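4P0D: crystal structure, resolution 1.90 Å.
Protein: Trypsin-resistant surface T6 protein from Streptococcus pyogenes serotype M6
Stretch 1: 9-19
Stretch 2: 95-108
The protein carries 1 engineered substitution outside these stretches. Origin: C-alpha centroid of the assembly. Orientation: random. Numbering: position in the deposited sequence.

Stretch 1, residues 9-19: QLKITNIEGGP
Stretch 2, residues 95-108: VYIALLTGATDGRT

Two strands with no backbone hydrogen bond between them here can still be joined by side chains, as the trypsin-resistant surface T6 protein illustrates. Extended strands 9-13 and 95-101 (phi -90 to -131°, psi 117 to 176°) run in the same general direction about 9 Å apart (CA of Leu 10 to CA of Tyr 96, 9.3 Å; CA of Ile 12 to CA of Ala 98, 9.0 Å), alternate residues pointing toward the partner. Tyr 96 (chi1 m, chi2 83°) meets Leu 10 (m, t), CD1 to CD1, at 3.5 Å. At short Ala 98, Ile 12 (m, t) CD1 lies 3.8 Å from Ala 98 CB. Leu 100 (chi1 m, chi2 91°, off-rotamer) places CD2 4.0 Å from both Ile 15 CG1 and Pro 19 CG. These buried apolar contacts gain by excluding water.

Beyond the strand, the backbones converge: CA of Ala 103 lies 3.9 Å from CA of Pro 19. Ala 103 opens a type I turn closed by Gly 106 N donating to Ala 103 O (3.2 Å). Within it, Thr 104 N donates to Gly 17 O (2.8 Å). Gly 17 (phi/psi 82/6) has angles that alone call for glycine; a CB would also clash with Asp 105 (p) OD1. Asp 105 OD2 anchors Arg 107 NE (2.8 Å) in a salt bridge; Arg 107 (p, t, p, chi4 -114°) carries Glu 16 (m, t, chi3 -69°) OE1 over one guanidinium face, 3.5 Å from Arg 107 NH1, a purely electrostatic salt bridge.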

# COMPACT_ATOMS: atom_id res chain seq x y z
N GLN A 9 -16.59 -18.61 -37.81
CA GLN A 9 -16.17 -18.49 -36.42
C GLN A 9 -15.35 -17.22 -36.19
O GLN A 9 -14.36 -16.96 -36.88
CB GLN A 9 -15.34 -19.71 -36.01
N LEU A 10 -15.77 -16.45 -35.20
CA LEU A 10 -15.00 -15.32 -34.71
C LEU A 10 -14.33 -15.76 -33.40
O LEU A 10 -15.00 -16.20 -32.47
CB LEU A 10 -15.90 -14.10 -34.48
CG LEU A 10 -16.65 -13.64 -35.73
CD1 LEU A 10 -17.53 -12.44 -35.41
CD2 LEU A 10 -15.68 -13.34 -36.86
N LYS A 11 -13.02 -15.66 -33.36
CA LYS A 11 -12.23 -16.27 -32.30
C LYS A 11 -11.26 -15.29 -31.66
O LYS A 11 -10.63 -14.47 -32.33
CB LYS A 11 -11.49 -17.48 -32.88
CG LYS A 11 -10.56 -18.18 -31.90
CD LYS A 11 -10.01 -19.44 -32.55
CE LYS A 11 -9.02 -20.16 -31.65
NZ LYS A 11 -8.83 -21.56 -32.13
N ILE A 12 -11.16 -15.38 -30.35
CA ILE A 12 -10.21 -14.58 -29.60
C ILE A 12 -9.28 -15.55 -28.86
O ILE A 12 -9.74 -16.48 -28.20
CB ILE A 12 -10.92 -13.66 -28.59
CG1 ILE A 12 -11.87 -12.71 -29.34
CG2 ILE A 12 -9.89 -12.84 -27.82
CD1 ILE A 12 -12.88 -12.01 -28.44
N THR A 13 -7.97 -15.36 -29.02
CA THR A 13 -6.98 -16.13 -28.24
C THR A 13 -6.26 -15.25 -27.21
O THR A 13 -6.48 -14.03 -27.14
CB THR A 13 -5.94 -16.78 -29.16
OG1 THR A 13 -5.29 -15.75 -29.89
CG2 THR A 13 -6.59 -17.75 -30.11
N ASN A 14 -5.40 -15.88 -26.41
CA ASN A 14 -4.62 -15.19 -25.38
C ASN A 14 -5.48 -14.53 -24.31
O ASN A 14 -5.17 -13.44 -23.83
CB ASN A 14 -3.65 -14.15 -25.98
CG ASN A 14 -2.52 -13.79 -25.03
OD1 ASN A 14 -2.01 -14.67 -24.33
ND2 ASN A 14 -2.14 -12.51 -24.98
N ILE A 15 -6.54 -15.23 -23.90
CA ILE A 15 -7.43 -14.74 -22.87
C ILE A 15 -6.91 -15.22 -21.51
O ILE A 15 -6.95 -16.42 -21.21
CB ILE A 15 -8.88 -15.20 -23.09
CG1 ILE A 15 -9.36 -14.76 -24.47
CG2 ILE A 15 -9.80 -14.62 -22.02
CD1 ILE A 15 -10.82 -15.05 -24.76
N GLU A 16 -6.42 -14.28 -20.71
CA GLU A 16 -5.88 -14.57 -19.40
C GLU A 16 -6.74 -13.95 -18.33
O GLU A 16 -7.39 -12.93 -18.55
CB GLU A 16 -4.46 -14.01 -19.30
CG GLU A 16 -3.41 -14.72 -20.14
CD GLU A 16 -2.13 -13.88 -20.27
OE1 GLU A 16 -2.13 -12.82 -20.94
OE2 GLU A 16 -1.13 -14.28 -19.69
N GLY A 17 -6.79 -14.57 -17.17
CA GLY A 17 -7.44 -13.97 -16.04
C GLY A 17 -8.93 -14.15 -15.99
O GLY A 17 -9.56 -13.61 -15.11
N GLY A 18 -9.49 -14.94 -16.90
CA GLY A 18 -10.91 -15.25 -16.89
C GLY A 18 -11.89 -14.08 -16.95
O GLY A 18 -12.77 -13.96 -16.08
N PRO A 19 -11.77 -13.23 -17.97
CA PRO A 19 -12.69 -12.11 -18.09
C PRO A 19 -14.05 -12.53 -18.67
O PRO A 19 -14.21 -13.65 -19.13
CB PRO A 19 -11.98 -11.19 -19.06
CG PRO A 19 -11.28 -12.14 -19.98
CD PRO A 19 -10.82 -13.27 -19.10
N VAL A 95 -20.02 -7.33 -38.31
CA VAL A 95 -18.85 -6.66 -37.72
C VAL A 95 -19.16 -6.43 -36.25
O VAL A 95 -20.24 -5.95 -35.92
CB VAL A 95 -18.61 -5.31 -38.42
CG1 VAL A 95 -17.25 -4.73 -38.02
CG2 VAL A 95 -18.69 -5.47 -39.93
N TYR A 96 -18.20 -6.76 -35.39
CA TYR A 96 -18.37 -6.68 -33.93
C TYR A 96 -17.20 -5.96 -33.24
O TYR A 96 -16.08 -6.00 -33.69
CB TYR A 96 -18.46 -8.09 -33.31
CG TYR A 96 -19.64 -8.92 -33.75
CD1 TYR A 96 -19.61 -9.64 -34.93
CD2 TYR A 96 -20.80 -8.99 -32.96
CE1 TYR A 96 -20.70 -10.40 -35.33
CE2 TYR A 96 -21.88 -9.75 -33.35
CZ TYR A 96 -21.82 -10.45 -34.53
OH TYR A 96 -22.89 -11.20 -34.93
N ILE A 97 -17.50 -5.35 -32.11
CA ILE A 97 -16.48 -4.95 -31.15
C ILE A 97 -16.58 -5.92 -30.00
O ILE A 97 -17.66 -6.11 -29.46
CB ILE A 97 -16.73 -3.53 -30.62
CG1 ILE A 97 -16.58 -2.50 -31.75
CG2 ILE A 97 -15.78 -3.19 -29.47
CD1 ILE A 97 -15.23 -2.50 -32.43
N ALA A 98 -15.46 -6.54 -29.62
CA ALA A 98 -15.43 -7.37 -28.43
C ALA A 98 -14.76 -6.61 -27.30
O ALA A 98 -13.70 -6.01 -27.50
CB ALA A 98 -14.69 -8.67 -28.73
N LEU A 99 -15.40 -6.60 -26.13
CA LEU A 99 -14.80 -6.11 -24.90
C LEU A 99 -14.61 -7.25 -23.88
O LEU A 99 -15.55 -8.04 -23.61
CB LEU A 99 -15.64 -4.99 -24.26
CG LEU A 99 -15.85 -3.73 -25.13
CD1 LEU A 99 -16.76 -2.74 -24.40
CD2 LEU A 99 -14.53 -3.07 -25.52
N LEU A 100 -13.40 -7.31 -23.33
CA LEU A 100 -13.06 -8.27 -22.29
C LEU A 100 -12.91 -7.50 -20.97
O LEU A 100 -12.05 -6.61 -20.85
CB LEU A 100 -11.76 -9.01 -22.64
CG LEU A 100 -11.77 -9.87 -23.92
CD1 LEU A 100 -11.33 -9.07 -25.14
CD2 LEU A 100 -10.86 -11.07 -23.77
N THR A 101 -13.78 -7.82 -20.00
CA THR A 101 -13.90 -7.05 -18.75
C THR A 101 -13.86 -7.98 -17.56
O THR A 101 -14.00 -9.19 -17.71
CB THR A 101 -15.24 -6.30 -18.66
OG1 THR A 101 -16.32 -7.22 -18.87
CG2 THR A 101 -15.33 -5.22 -19.69
N GLY A 102 -13.62 -7.41 -16.38
CA GLY A 102 -13.69 -8.13 -15.12
C GLY A 102 -12.74 -9.30 -14.89
O GLY A 102 -13.06 -10.18 -14.11
N ALA A 103 -11.59 -9.34 -15.57
CA ALA A 103 -10.60 -10.40 -15.33
C ALA A 103 -10.28 -10.44 -13.85
O ALA A 103 -10.06 -9.40 -13.22
CB ALA A 103 -9.33 -10.16 -16.14
N THR A 104 -10.27 -11.64 -13.28
CA THR A 104 -10.11 -11.76 -11.82
C THR A 104 -8.67 -11.56 -11.34
O THR A 104 -8.45 -11.38 -10.14
CB THR A 104 -10.66 -13.10 -11.29
OG1 THR A 104 -10.21 -14.18 -12.12
CG2 THR A 104 -12.17 -13.08 -11.28
N ASP A 105 -7.71 -11.59 -12.25
CA ASP A 105 -6.34 -11.26 -11.92
C ASP A 105 -6.00 -9.76 -12.01
O ASP A 105 -4.84 -9.37 -11.84
CB ASP A 105 -5.39 -12.06 -12.80
CG ASP A 105 -5.43 -11.65 -14.26
OD1 ASP A 105 -6.20 -10.74 -14.63
OD2 ASP A 105 -4.68 -12.23 -15.04
N GLY A 106 -6.99 -8.91 -12.31
CA GLY A 106 -6.76 -7.47 -12.36
C GLY A 106 -6.27 -6.93 -13.69
O GLY A 106 -6.00 -5.73 -13.81
N ARG A 107 -6.16 -7.77 -14.71
CA ARG A 107 -5.67 -7.26 -15.97
C ARG A 107 -6.71 -6.44 -16.71
O ARG A 107 -7.92 -6.53 -16.47
CB ARG A 107 -5.08 -8.37 -16.86
CG ARG A 107 -6.05 -9.30 -17.54
CD ARG A 107 -5.27 -10.36 -18.32
NE ARG A 107 -4.23 -10.95 -17.51
CZ ARG A 107 -2.91 -10.85 -17.69
NH1 ARG A 107 -2.34 -10.19 -18.71
NH2 ARG A 107 -2.13 -11.43 -16.79
N THR A 108 -6.20 -5.61 -17.61
CA THR A 108 -7.03 -4.72 -18.41
C THR A 108 -6.69 -4.94 -19.87
O THR A 108 -5.51 -5.09 -20.23
CB THR A 108 -6.87 -3.23 -18.01
OG1 THR A 108 -7.71 -2.42 -18.83
CG2 THR A 108 -5.45 -2.75 -18.14
O HOH W 1 -12.50 -15.03 -13.82